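Local coordinates for 4-amino-4-deoxychorismate lyase (Legionella pneumophila, PDB 3LUL), which belongs to the class IV aminotransferase family of pyridoxal-phosphate proteins and carries its cofactor covalently bound to a lysine, at residues M13-F17 / L108-T112; E27-E31 / I86-G92; V35-P40 / L72-I76; M45-R49 / L198-A204; L57-I63 / R102-L108. All coordinates share one frame; numbering follows the deposited sequence.

Contact 1 of 5, residues M13-F17 / L108-T112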
# COMPACT_ATOMS: atom_id res chain seq x y z
N MSE B 13 -2.37 -26.77 8.21
CA MSE B 13 -1.38 -27.26 7.26
C MSE B 13 -0.96 -26.23 6.19
O MSE B 13 0.09 -26.39 5.57
CB MSE B 13 -1.88 -28.54 6.57
N THR B 14 -1.77 -25.18 5.98
CA THR B 14 -1.42 -24.11 5.02
C THR B 14 -0.28 -23.23 5.56
O THR B 14 -0.28 -22.87 6.75
CB THR B 14 -2.62 -23.17 4.70
OG1 THR B 14 -3.85 -23.88 4.88
CG2 THR B 14 -2.53 -22.66 3.27
N PRO B 15 0.70 -22.88 4.70
CA PRO B 15 1.77 -22.02 5.19
C PRO B 15 1.35 -20.56 5.27
O PRO B 15 0.44 -20.14 4.53
CB PRO B 15 2.87 -22.20 4.13
CG PRO B 15 2.17 -22.53 2.90
CD PRO B 15 0.89 -23.25 3.29
N SER B 16 1.99 -19.80 6.16
CA SER B 16 1.89 -18.34 6.13
C SER B 16 3.22 -17.68 6.51
O SER B 16 4.19 -18.36 6.79
CB SER B 16 0.78 -17.84 7.05
OG SER B 16 0.36 -16.51 6.71
N PHE B 17 3.21 -16.35 6.52
CA PHE B 17 4.39 -15.54 6.83
C PHE B 17 4.43 -15.20 8.32
O PHE B 17 3.39 -14.96 8.92
CB PHE B 17 4.36 -14.27 6.00
CG PHE B 17 4.32 -14.50 4.51
CD1 PHE B 17 5.45 -14.92 3.82
CD2 PHE B 17 3.13 -14.28 3.78
CE1 PHE B 17 5.41 -15.12 2.45
CE2 PHE B 17 3.10 -14.46 2.42
CZ PHE B 17 4.23 -14.89 1.75
N LEU B 108 8.52 -17.34 -0.44
CA LEU B 108 7.55 -17.48 -1.49
C LEU B 108 6.49 -18.47 -1.02
O LEU B 108 6.85 -19.54 -0.48
CB LEU B 108 8.28 -17.96 -2.72
CG LEU B 108 7.64 -18.01 -4.09
CD1 LEU B 108 6.91 -16.69 -4.46
CD2 LEU B 108 8.73 -18.37 -5.08
N ILE B 109 5.21 -18.11 -1.17
CA ILE B 109 4.09 -19.01 -0.92
C ILE B 109 3.21 -19.11 -2.17
O ILE B 109 2.93 -18.11 -2.83
CB ILE B 109 3.26 -18.58 0.30
CG1 ILE B 109 4.10 -18.75 1.58
CG2 ILE B 109 1.90 -19.37 0.41
CD1 ILE B 109 3.39 -18.26 2.88
N PHE B 110 2.82 -20.34 -2.51
CA PHE B 110 1.83 -20.59 -3.57
C PHE B 110 0.53 -21.12 -3.01
O PHE B 110 0.51 -21.98 -2.13
CB PHE B 110 2.35 -21.63 -4.56
CG PHE B 110 3.64 -21.27 -5.20
CD1 PHE B 110 3.64 -20.57 -6.41
CD2 PHE B 110 4.87 -21.66 -4.64
CE1 PHE B 110 4.83 -20.25 -7.04
CE2 PHE B 110 6.06 -21.35 -5.27
CZ PHE B 110 6.04 -20.65 -6.47
N GLN B 111 -0.57 -20.59 -3.53
CA GLN B 111 -1.92 -21.03 -3.13
C GLN B 111 -2.81 -21.15 -4.36
O GLN B 111 -2.81 -20.28 -5.22
CB GLN B 111 -2.54 -20.01 -2.19
CG GLN B 111 -1.93 -20.03 -0.79
CD GLN B 111 -2.24 -21.31 -0.00
OE1 GLN B 111 -1.35 -22.12 0.31
NE2 GLN B 111 -3.51 -21.49 0.33
N THR B 112 -3.57 -22.24 -4.42
CA THR B 112 -4.50 -22.46 -5.51
C THR B 112 -5.88 -22.01 -5.08
O THR B 112 -6.20 -21.89 -3.88
CB THR B 112 -4.59 -23.95 -5.96
OG1 THR B 112 -5.13 -24.75 -4.90
CG2 THR B 112 -3.26 -24.47 -6.35
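I109 lays its terminal methyl over the ring of F17. CD1 of I109 stands 3.7 Å from the centroid of the F17 ring and only 12° off the ring normal. This is a CH-pi contact over the middle of one face. The side chain of I109 has CG1 opposite its carbonyl carbon (chi1 -68°) and then runs straight, which carries CD1 out to the ring. The same methyl also meets the backbone, with S16 CA 3.6 Å from I109 CD1. The other branch of I109 serves P15. Its CG2 lies 4.0 Å from P15 CG, and the two side chains slide past each other in opposite directions. I109 is thus held between a ring and a proline, and it supplies the largest buried area on either segment. No hydrogen bond joins the two segments here, so the grip is apolar. At the far end T14 CG2 packs against the side chain of Q111. S16 points away from the strand, and its OG bonds to F17 O of the second subunit. The loop 13-17 therefore lies between its own sheet and that subunit. Strand 106-113 runs between strands 4-6 and 84-91, and I109 pairs with I89 by backbone bonds. F17 also packs on I89 and S91, while F110 points to the other side of the sheet, onto L72 of helix 65-78.

Contact 2 of 5, residues E27-E31 / I86-G92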
# COMPACT_ATOMS: atom_id res chain seq x y z
N GLU B 27 6.18 -4.83 2.09
CA GLU B 27 7.28 -5.29 1.24
C GLU B 27 6.94 -6.70 0.74
O GLU B 27 7.38 -7.71 1.31
CB GLU B 27 8.66 -5.21 1.92
CG GLU B 27 9.79 -5.28 0.90
CD GLU B 27 11.12 -5.11 1.56
OE1 GLU B 27 11.53 -6.05 2.24
OE2 GLU B 27 11.72 -4.04 1.46
N GLY B 28 6.08 -6.74 -0.28
CA GLY B 28 5.65 -8.02 -0.87
C GLY B 28 5.10 -7.83 -2.27
O GLY B 28 4.55 -6.75 -2.61
N LEU B 29 5.27 -8.85 -3.10
CA LEU B 29 4.84 -8.83 -4.48
C LEU B 29 4.00 -10.05 -4.75
O LEU B 29 4.14 -11.08 -4.06
CB LEU B 29 6.06 -8.83 -5.42
CG LEU B 29 7.00 -7.64 -5.31
CD1 LEU B 29 8.35 -7.95 -5.97
CD2 LEU B 29 6.28 -6.36 -5.92
N PHE B 30 3.12 -9.98 -5.75
CA PHE B 30 2.37 -11.17 -6.10
C PHE B 30 2.17 -11.34 -7.60
O PHE B 30 2.33 -10.40 -8.38
CB PHE B 30 0.99 -11.20 -5.39
CG PHE B 30 -0.01 -10.27 -5.97
CD1 PHE B 30 -0.06 -8.94 -5.58
CD2 PHE B 30 -0.96 -10.73 -6.89
CE1 PHE B 30 -1.00 -8.07 -6.13
CE2 PHE B 30 -1.90 -9.87 -7.44
CZ PHE B 30 -1.93 -8.54 -7.06
N GLU B 31 1.81 -12.57 -7.97
CA GLU B 31 1.40 -12.88 -9.33
C GLU B 31 0.16 -13.77 -9.22
O GLU B 31 0.13 -14.68 -8.37
CB GLU B 31 2.48 -13.67 -10.07
CG GLU B 31 3.64 -12.82 -10.49
CD GLU B 31 3.30 -11.83 -11.58
OE1 GLU B 31 2.31 -12.00 -12.31
OE2 GLU B 31 4.05 -10.84 -11.72
N ILE B 86 -3.69 -19.88 -9.55
CA ILE B 86 -2.66 -19.96 -8.51
C ILE B 86 -2.14 -18.55 -8.22
O ILE B 86 -1.88 -17.78 -9.15
CB ILE B 86 -1.43 -20.81 -8.92
CG1 ILE B 86 -1.76 -22.28 -9.07
CG2 ILE B 86 -0.32 -20.68 -7.85
CD1 ILE B 86 -0.60 -23.09 -9.63
N LYS B 87 -2.05 -18.21 -6.94
CA LYS B 87 -1.46 -16.92 -6.51
C LYS B 87 -0.10 -17.20 -5.88
O LYS B 87 0.01 -18.05 -5.00
CB LYS B 87 -2.38 -16.20 -5.54
CG LYS B 87 -1.95 -14.76 -5.24
CD LYS B 87 -3.02 -14.02 -4.39
CE LYS B 87 -2.48 -12.68 -3.87
NZ LYS B 87 -3.57 -11.84 -3.23
N ALA B 88 0.94 -16.53 -6.37
CA ALA B 88 2.29 -16.60 -5.78
C ALA B 88 2.50 -15.30 -5.03
O ALA B 88 2.22 -14.25 -5.57
CB ALA B 88 3.32 -16.73 -6.84
N ILE B 89 2.90 -15.37 -3.76
CA ILE B 89 3.22 -14.19 -2.97
C ILE B 89 4.68 -14.28 -2.54
O ILE B 89 5.07 -15.28 -1.97
CB ILE B 89 2.33 -14.05 -1.70
CG1 ILE B 89 0.84 -14.06 -2.06
CG2 ILE B 89 2.65 -12.74 -0.98
CD1 ILE B 89 -0.08 -14.05 -0.81
N LEU B 90 5.46 -13.24 -2.84
CA LEU B 90 6.89 -13.14 -2.49
C LEU B 90 7.01 -12.03 -1.45
O LEU B 90 6.65 -10.88 -1.71
CB LEU B 90 7.73 -12.75 -3.70
CG LEU B 90 9.24 -12.62 -3.50
CD1 LEU B 90 9.87 -13.97 -3.30
CD2 LEU B 90 9.88 -11.88 -4.70
N SER B 91 7.48 -12.39 -0.26
CA SER B 91 7.68 -11.43 0.83
C SER B 91 9.13 -11.05 0.91
O SER B 91 10.01 -11.83 0.53
CB SER B 91 7.29 -12.04 2.17
OG SER B 91 8.19 -13.04 2.56
N GLY B 92 9.38 -9.86 1.44
CA GLY B 92 10.76 -9.41 1.71
C GLY B 92 11.44 -10.29 2.74
O GLY B 92 12.66 -10.43 2.75
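L29 and L90 face each other as a hydrogen-bonded antiparallel pair. L29 N reaches L90 O at 2.8 Å, and L90 N returns a nearly straight bond to L29 O (171° at the hydrogen). E31 and A88 form the next such pair, with A88 N 2.8 Å from E31 O. Between them F30 and I89 make a non-hydrogen-bonded pair, where F30 CA comes to 3.1 Å from A88 O in a CA-H...O contact. Beyond the strand end G92 N adds one more bond, 2.9 Å to E27 O. The two strand segments run at 163° to each other. On the face that carries F30 and I89, K87 stretches fully extended and brings its ammonium over the F30 ring. K87 NZ is 4.8 Å from the centroid of the F30 ring, 17° off the normal, a cation-pi contact. Y145 meets this ring edge-to-face. L29, E31, A88 and L90 point to the other face, where L29 packs on L50, S53 and L57 of helix 43-57. There E31 OE1 accepts a hydrogen bond from H46 ND1 and forms a salt bridge with R49 NH2. E27 is paired with R22 and with R153 of the second subunit. The backbone ladder thus sets where the E31 side chain leaves the sheet, while the bond from G92 N ties down the backbone of E27. Each of these two buried carboxylates meets a cationic partner, which would probably stabilise its negative charge.

Contact 3 of 5, residues V35-P40 / L72-I76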
# COMPACT_ATOMS: atom_id res chain seq x y z
N VAL B 35 -4.89 -21.11 -14.41
CA VAL B 35 -4.59 -22.50 -14.67
C VAL B 35 -5.70 -23.03 -15.59
O VAL B 35 -6.89 -22.91 -15.25
CB VAL B 35 -4.48 -23.32 -13.40
CG1 VAL B 35 -4.31 -24.80 -13.74
CG2 VAL B 35 -3.30 -22.84 -12.58
N ASN B 36 -5.28 -23.56 -16.75
CA ASN B 36 -6.19 -24.12 -17.75
C ASN B 36 -5.79 -25.55 -18.03
O ASN B 36 -4.65 -25.82 -18.34
CB ASN B 36 -6.12 -23.35 -19.09
CG ASN B 36 -6.38 -21.85 -18.94
OD1 ASN B 36 -7.47 -21.42 -18.58
ND2 ASN B 36 -5.37 -21.04 -19.29
N SER B 37 -6.71 -26.48 -17.87
CA SER B 37 -6.47 -27.90 -18.14
C SER B 37 -5.23 -28.42 -17.40
O SER B 37 -4.41 -29.16 -17.96
CB SER B 37 -6.43 -28.16 -19.64
OG SER B 37 -7.53 -27.55 -20.32
N SER B 38 -5.11 -28.00 -16.14
CA SER B 38 -4.06 -28.40 -15.21
C SER B 38 -2.69 -27.83 -15.54
O SER B 38 -1.70 -28.28 -14.98
CB SER B 38 -3.96 -29.92 -15.10
OG SER B 38 -5.23 -30.47 -14.85
N LYS B 39 -2.66 -26.87 -16.45
CA LYS B 39 -1.42 -26.20 -16.87
C LYS B 39 -1.44 -24.70 -16.52
O LYS B 39 -2.39 -24.00 -16.86
CB LYS B 39 -1.20 -26.38 -18.37
CG LYS B 39 -0.86 -27.83 -18.76
CD LYS B 39 -1.07 -28.08 -20.25
CE LYS B 39 -0.53 -29.45 -20.71
NZ LYS B 39 -1.44 -30.14 -21.68
N PRO B 40 -0.37 -24.21 -15.87
CA PRO B 40 -0.30 -22.76 -15.65
C PRO B 40 -0.08 -22.02 -16.97
O PRO B 40 0.83 -22.32 -17.72
CB PRO B 40 0.90 -22.60 -14.69
CG PRO B 40 1.72 -23.77 -14.89
CD PRO B 40 0.83 -24.90 -15.37
N LEU B 72 4.64 -24.79 -9.40
CA LEU B 72 3.26 -24.57 -9.87
C LEU B 72 2.59 -25.90 -10.19
O LEU B 72 1.46 -26.15 -9.76
CB LEU B 72 3.20 -23.65 -11.10
CG LEU B 72 3.78 -22.22 -10.97
CD1 LEU B 72 3.82 -21.50 -12.34
CD2 LEU B 72 2.94 -21.42 -9.95
N ILE B 73 3.31 -26.78 -10.89
CA ILE B 73 2.76 -28.08 -11.27
C ILE B 73 2.46 -28.90 -10.02
O ILE B 73 1.40 -29.52 -9.94
CB ILE B 73 3.67 -28.86 -12.24
CG1 ILE B 73 3.79 -28.12 -13.58
CG2 ILE B 73 3.14 -30.30 -12.47
CD1 ILE B 73 2.50 -27.91 -14.34
N GLN B 74 3.35 -28.87 -9.03
CA GLN B 74 3.16 -29.70 -7.84
C GLN B 74 1.96 -29.23 -7.02
O GLN B 74 1.27 -30.05 -6.43
CB GLN B 74 4.42 -29.78 -6.96
CG GLN B 74 5.55 -30.68 -7.55
CD GLN B 74 5.09 -32.08 -8.03
OE1 GLN B 74 5.32 -32.46 -9.18
NE2 GLN B 74 4.44 -32.85 -7.15
N LYS B 75 1.70 -27.92 -7.03
CA LYS B 75 0.52 -27.34 -6.40
C LYS B 75 -0.78 -27.71 -7.10
O LYS B 75 -1.74 -28.13 -6.43
CB LYS B 75 0.67 -25.82 -6.29
CG LYS B 75 1.09 -25.39 -4.93
CD LYS B 75 -0.15 -25.26 -4.07
CE LYS B 75 0.16 -25.50 -2.63
NZ LYS B 75 -0.94 -25.05 -1.77
N ILE B 76 -0.80 -27.60 -8.42
CA ILE B 76 -1.95 -28.01 -9.26
C ILE B 76 -2.31 -29.48 -9.08
O ILE B 76 -3.49 -29.84 -8.87
CB ILE B 76 -1.64 -27.74 -10.78
CG1 ILE B 76 -1.63 -26.22 -11.07
CG2 ILE B 76 -2.58 -28.50 -11.73
CD1 ILE B 76 -0.75 -25.86 -12.28
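A beta hairpin with a type I' turn, N36 to K39, rests here against the side of helix 65-78. The turn is closed by backbone bonds in both directions between N36 and K39. S37 and S38 take the positive phi values that this turn requires. I76 carries most of the helix side of the contact. It reaches tip to tip toward V35, with I76 CD1 4.0 Å from V35 CG2. The same CD1 touches the proline that follows the turn, 3.6 Å from P40 CD. I73 comes to P40 from another direction, and the I73 and P40 side chains cross at about a right angle. Both torsions of I73 lie near -60°, and this bend puts I73 CD1 3.6 Å from P40 CD as well. Two isoleucine methyls therefore meet one ring carbon. L72 takes the next part of that ring, with L72 CD1 3.9 Å from P40 CB. The contact is apolar, and no hydrogen bond crosses it. The hydroxyl of S38 bonds to L81 O. V35, L72 and I76 also pack on I86 of strand 84-91. At the turn itself, the second methyl of I76 packs on backbone, with I76 CG2 3.4 Å from S38 O.

Contact 4 of 5, residues M45-R49 / L198-A204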
# COMPACT_ATOMS: atom_id res chain seq x y z
N MSE B 45 6.02 -15.58 -18.34
CA MSE B 45 5.82 -14.14 -18.23
C MSE B 45 5.55 -13.68 -16.80
O MSE B 45 6.00 -12.59 -16.41
CB MSE B 45 4.74 -13.64 -19.22
CG MSE B 45 5.19 -13.76 -20.66
SE MSE B 45 3.77 -13.25 -21.89
CE MSE B 45 4.08 -11.37 -21.71
N HIS B 46 4.84 -14.49 -16.02
CA HIS B 46 4.62 -14.21 -14.59
C HIS B 46 5.93 -14.25 -13.80
O HIS B 46 6.19 -13.39 -12.97
CB HIS B 46 3.62 -15.21 -14.02
CG HIS B 46 2.22 -14.97 -14.47
ND1 HIS B 46 1.48 -13.89 -14.03
CD2 HIS B 46 1.41 -15.66 -15.31
CE1 HIS B 46 0.29 -13.91 -14.60
NE2 HIS B 46 0.21 -14.99 -15.37
N TRP B 47 6.75 -15.27 -14.05
CA TRP B 47 8.09 -15.36 -13.40
C TRP B 47 8.96 -14.16 -13.74
O TRP B 47 9.67 -13.61 -12.90
CB TRP B 47 8.74 -16.67 -13.86
CG TRP B 47 10.12 -16.93 -13.39
CD1 TRP B 47 10.50 -17.46 -12.17
CD2 TRP B 47 11.33 -16.66 -14.10
NE1 TRP B 47 11.87 -17.57 -12.11
CE2 TRP B 47 12.40 -17.07 -13.28
CE3 TRP B 47 11.60 -16.11 -15.36
CZ2 TRP B 47 13.73 -16.94 -13.67
CZ3 TRP B 47 12.92 -15.98 -15.75
CH2 TRP B 47 13.97 -16.41 -14.92
N GLU B 48 8.93 -13.77 -15.01
CA GLU B 48 9.76 -12.66 -15.49
C GLU B 48 9.39 -11.37 -14.78
O GLU B 48 10.24 -10.62 -14.32
CB GLU B 48 9.56 -12.49 -16.99
CG GLU B 48 10.24 -11.31 -17.64
CD GLU B 48 9.91 -11.18 -19.13
OE1 GLU B 48 8.74 -11.40 -19.55
OE2 GLU B 48 10.84 -10.86 -19.89
N ARG B 49 8.09 -11.08 -14.75
CA ARG B 49 7.61 -9.85 -14.15
C ARG B 49 7.90 -9.83 -12.66
O ARG B 49 8.38 -8.85 -12.12
CB ARG B 49 6.10 -9.67 -14.39
CG ARG B 49 5.58 -8.37 -13.78
CD ARG B 49 4.19 -8.03 -14.25
NE ARG B 49 3.20 -9.01 -13.78
CZ ARG B 49 1.93 -9.01 -14.19
NH1 ARG B 49 1.47 -8.04 -14.99
NH2 ARG B 49 1.12 -9.95 -13.75
N LEU B 198 0.04 -0.61 -14.38
CA LEU B 198 0.62 -1.94 -14.23
C LEU B 198 0.73 -2.51 -15.64
O LEU B 198 -0.28 -2.57 -16.34
CB LEU B 198 -0.30 -2.80 -13.36
CG LEU B 198 0.28 -4.00 -12.63
CD1 LEU B 198 0.56 -5.12 -13.57
CD2 LEU B 198 1.58 -3.62 -11.86
N PRO B 199 1.94 -2.91 -16.07
CA PRO B 199 2.13 -3.50 -17.41
C PRO B 199 1.60 -4.92 -17.44
O PRO B 199 2.32 -5.88 -17.20
CB PRO B 199 3.64 -3.49 -17.58
CG PRO B 199 4.17 -3.67 -16.16
CD PRO B 199 3.18 -2.99 -15.26
N GLY B 200 0.30 -5.05 -17.68
CA GLY B 200 -0.32 -6.36 -17.59
C GLY B 200 0.22 -7.34 -18.62
O GLY B 200 0.62 -6.96 -19.76
N ILE B 201 0.24 -8.61 -18.21
CA ILE B 201 0.63 -9.69 -19.12
C ILE B 201 -0.44 -9.87 -20.21
O ILE B 201 -0.10 -10.13 -21.35
CB ILE B 201 0.86 -11.01 -18.36
CG1 ILE B 201 2.17 -10.88 -17.53
CG2 ILE B 201 0.96 -12.25 -19.29
CD1 ILE B 201 2.30 -11.94 -16.44
N THR B 202 -1.71 -9.76 -19.84
CA THR B 202 -2.78 -10.00 -20.78
C THR B 202 -2.77 -8.89 -21.81
O THR B 202 -2.86 -9.14 -23.01
CB THR B 202 -4.15 -10.16 -20.07
OG1 THR B 202 -4.02 -11.08 -18.98
CG2 THR B 202 -5.22 -10.72 -21.02
N ARG B 203 -2.63 -7.66 -21.32
CA ARG B 203 -2.44 -6.46 -22.15
C ARG B 203 -1.32 -6.66 -23.16
O ARG B 203 -1.48 -6.41 -24.34
CB ARG B 203 -2.13 -5.26 -21.24
CG ARG B 203 -1.66 -3.98 -21.93
CD ARG B 203 -1.13 -2.92 -20.94
NE ARG B 203 -0.79 -1.66 -21.60
CZ ARG B 203 0.33 -1.42 -22.32
NH1 ARG B 203 1.25 -2.35 -22.48
NH2 ARG B 203 0.49 -0.25 -22.92
N ALA B 204 -0.16 -7.11 -22.67
CA ALA B 204 1.00 -7.35 -23.54
C ALA B 204 0.73 -8.41 -24.61
O ALA B 204 1.12 -8.24 -25.78
CB ALA B 204 2.22 -7.79 -22.67
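I201 lays its terminal methyl over one face of the H46 ring. CD1 of I201 sits 3.4 Å from the centroid of the H46 ring, 22° off the normal and displaced toward ND1. The packing is tight, and it is a CH-pi contact. The same methyl also covers a face of the R49 guanidinium, with I201 CD1 3.5 Å from R49 NH2. One methyl is thus shared by two flat polar groups. The other branch, I201 CG2, lies 4.0 Å from SE of the selenomethionine M45, whose CE goes on to A204. R49 starts extended, CG opposite its backbone N (chi1 -179°), and bends at chi3. This turns NH1 toward the loop before helix 201-212. There R49 NH1 gives a hydrogen bond of 3.2 Å to the carbonyl oxygen O of P199, the residue at the centre of an inverse gamma turn. The bond is bent, 138° at the hydrogen. The oxygen lies near the guanidinium plane, but the donor stands well above the carbonyl plane. L198 CD1 approaches R49 NH1 to 3.4 Å from the same loop. Further out, R49 NH1 and I201 N both bond to OP1 of the modified lysine LLP at position 141, and T202 OG1 bonds to its OP3. G200 is the N-cap of helix 201-212, so the cofactor phosphate meets a helix start. The arginine, which E31 positions, and the helix dipole would both be expected to stabilise the negative charge of that phosphate.

Contact 5 of 5, residues L57-I63 / R102-L108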
# COMPACT_ATOMS: atom_id res chain seq x y z
N LEU B 57 13.09 -3.73 -6.22
CA LEU B 57 12.92 -3.53 -4.78
C LEU B 57 14.07 -4.11 -3.92
O LEU B 57 14.01 -4.03 -2.70
CB LEU B 57 11.59 -4.16 -4.33
CG LEU B 57 10.28 -3.53 -4.86
CD1 LEU B 57 9.03 -4.21 -4.28
CD2 LEU B 57 10.28 -2.02 -4.58
N GLY B 58 15.06 -4.73 -4.55
CA GLY B 58 16.15 -5.36 -3.81
C GLY B 58 15.80 -6.65 -3.08
O GLY B 58 16.54 -7.08 -2.22
N ILE B 59 14.66 -7.25 -3.42
CA ILE B 59 14.22 -8.48 -2.80
C ILE B 59 14.85 -9.63 -3.59
O ILE B 59 14.67 -9.73 -4.80
CB ILE B 59 12.67 -8.60 -2.80
CG1 ILE B 59 12.03 -7.40 -2.11
CG2 ILE B 59 12.25 -9.90 -2.14
CD1 ILE B 59 10.49 -7.37 -2.25
N PRO B 60 15.61 -10.52 -2.93
CA PRO B 60 16.10 -11.68 -3.68
C PRO B 60 14.96 -12.49 -4.34
O PRO B 60 13.87 -12.68 -3.74
CB PRO B 60 16.89 -12.50 -2.63
CG PRO B 60 17.00 -11.63 -1.40
CD PRO B 60 15.98 -10.54 -1.50
N PHE B 61 15.23 -12.98 -5.55
CA PHE B 61 14.36 -13.90 -6.22
C PHE B 61 15.22 -14.96 -6.90
O PHE B 61 15.36 -14.96 -8.12
CB PHE B 61 13.47 -13.15 -7.23
CG PHE B 61 12.34 -13.98 -7.80
CD1 PHE B 61 11.37 -14.52 -6.98
CD2 PHE B 61 12.22 -14.18 -9.17
CE1 PHE B 61 10.30 -15.27 -7.51
CE2 PHE B 61 11.18 -14.95 -9.71
CZ PHE B 61 10.20 -15.47 -8.89
N GLU B 62 15.83 -15.83 -6.09
CA GLU B 62 16.78 -16.82 -6.56
C GLU B 62 16.02 -18.14 -6.67
O GLU B 62 16.25 -19.07 -5.89
CB GLU B 62 17.95 -16.98 -5.57
CG GLU B 62 18.88 -15.77 -5.51
CD GLU B 62 19.68 -15.58 -6.76
OE1 GLU B 62 19.87 -16.55 -7.53
OE2 GLU B 62 20.14 -14.43 -6.96
N ILE B 63 15.08 -18.17 -7.61
CA ILE B 63 14.37 -19.39 -7.97
C ILE B 63 14.40 -19.44 -9.49
O ILE B 63 14.00 -18.49 -10.14
CB ILE B 63 12.95 -19.43 -7.39
CG1 ILE B 63 12.24 -20.73 -7.82
CG2 ILE B 63 12.12 -18.21 -7.78
CD1 ILE B 63 10.89 -20.95 -7.05
N ARG B 102 16.67 -4.91 5.44
CA ARG B 102 16.66 -5.72 4.24
C ARG B 102 16.52 -7.19 4.68
O ARG B 102 17.25 -7.65 5.58
CB ARG B 102 18.00 -5.44 3.53
CG ARG B 102 18.22 -6.04 2.16
CD ARG B 102 17.70 -5.15 1.04
NE ARG B 102 18.50 -3.96 0.71
CZ ARG B 102 18.15 -3.06 -0.22
NH1 ARG B 102 17.03 -3.19 -0.94
NH2 ARG B 102 18.94 -2.01 -0.44
N GLY B 103 15.58 -7.92 4.09
CA GLY B 103 15.46 -9.34 4.38
C GLY B 103 16.52 -10.06 3.60
O GLY B 103 16.62 -9.88 2.38
N GLN B 104 17.33 -10.85 4.29
CA GLN B 104 18.38 -11.64 3.65
C GLN B 104 17.78 -12.80 2.85
O GLN B 104 18.37 -13.21 1.84
CB GLN B 104 19.35 -12.24 4.68
CG GLN B 104 19.77 -11.29 5.80
CD GLN B 104 21.27 -11.32 6.07
OE1 GLN B 104 21.73 -11.88 7.08
NE2 GLN B 104 22.04 -10.70 5.17
N VAL B 105 16.65 -13.35 3.33
CA VAL B 105 15.97 -14.47 2.67
C VAL B 105 14.50 -14.13 2.42
O VAL B 105 13.71 -13.96 3.37
CB VAL B 105 16.11 -15.80 3.46
CG1 VAL B 105 15.41 -16.97 2.70
CG2 VAL B 105 17.59 -16.12 3.73
N SER B 106 14.15 -13.99 1.15
CA SER B 106 12.76 -13.80 0.77
C SER B 106 12.00 -15.14 0.84
O SER B 106 12.59 -16.22 0.83
CB SER B 106 12.66 -13.16 -0.62
OG SER B 106 13.35 -13.90 -1.60
N GLN B 107 10.68 -15.04 0.96
CA GLN B 107 9.85 -16.18 1.20
C GLN B 107 8.79 -16.18 0.11
O GLN B 107 8.27 -15.14 -0.24
CB GLN B 107 9.22 -16.09 2.60
CG GLN B 107 10.20 -15.67 3.71
CD GLN B 107 11.03 -16.81 4.22
OE1 GLN B 107 10.49 -17.85 4.60
NE2 GLN B 107 12.36 -16.64 4.23
N LEU B 108 8.52 -17.34 -0.44
CA LEU B 108 7.55 -17.48 -1.49
C LEU B 108 6.49 -18.47 -1.02
O LEU B 108 6.85 -19.54 -0.48
CB LEU B 108 8.28 -17.96 -2.72
CG LEU B 108 7.64 -18.01 -4.09
CD1 LEU B 108 6.91 -16.69 -4.46
CD2 LEU B 108 8.73 -18.37 -5.08
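S106 turns its hydroxyl between its backbone N and carbonyl carbon (chi1 56°), and that aims OG at P60. The loop that receives it leaves helix 43-57 through a Schellman motif at G58, where phi is positive. S106 OG is modelled 2.5 Å from P60 O. That is very short for the hydrogen bond it represents, so its exact length is doubtful. T4 OG1 bonds to the same S106 hydroxyl. Beside it I59 CG2 packs on S106 CB at 3.6 Å. The P60 ring lies over the loop that leads into strand 106-113. Its CG is 3.9 Å from Q104 O, and its CD is similarly near G103 O. R102 is bent at chi2 (88°) and again at chi3, and so folds back to the helix end. R102 NH1 comes to 3.7 Å from G58 CA, with L57 O near the guanidinium plane at its edge. Further along, L108 is reached by two residues of the loop. F61 CE1 touches its CD2, and the F61 ring also meets W47 and packs on L90. The loop 57-63, between helices 43-57 and 65-78, thus packs against the start of strand 106-113. I63 crosses L108 at about a right angle, and I63 CD1 ends 3.9 Å from L108 CD2.

In the fold
Contacts 1, 2, 3 and 5 all belong to one five-stranded sheet, ordered 4-6, 106-113, 84-91, 28-36, 39-40. Their first segments, with that of contact 4, follow the chain in the order 1 to 5. Contacts 1 and 5 share L108, and contacts 2 and 3 share strand 28-36. The centre of contact 2 lies about 10 Å from that of contact 1. Contacts 3 and 5 are the most distant pair, with centres about 24 Å apart. Contact 4 joins helix 43-57 to helix 201-212, and its segments alternate with those of contacts 1, 2 and 3. E31 links it to contact 2, and W47 ties it to contact 5. The sheet is thereby tied to the cofactor phosphate, while contacts 1, 2 and 5 touch the second subunit.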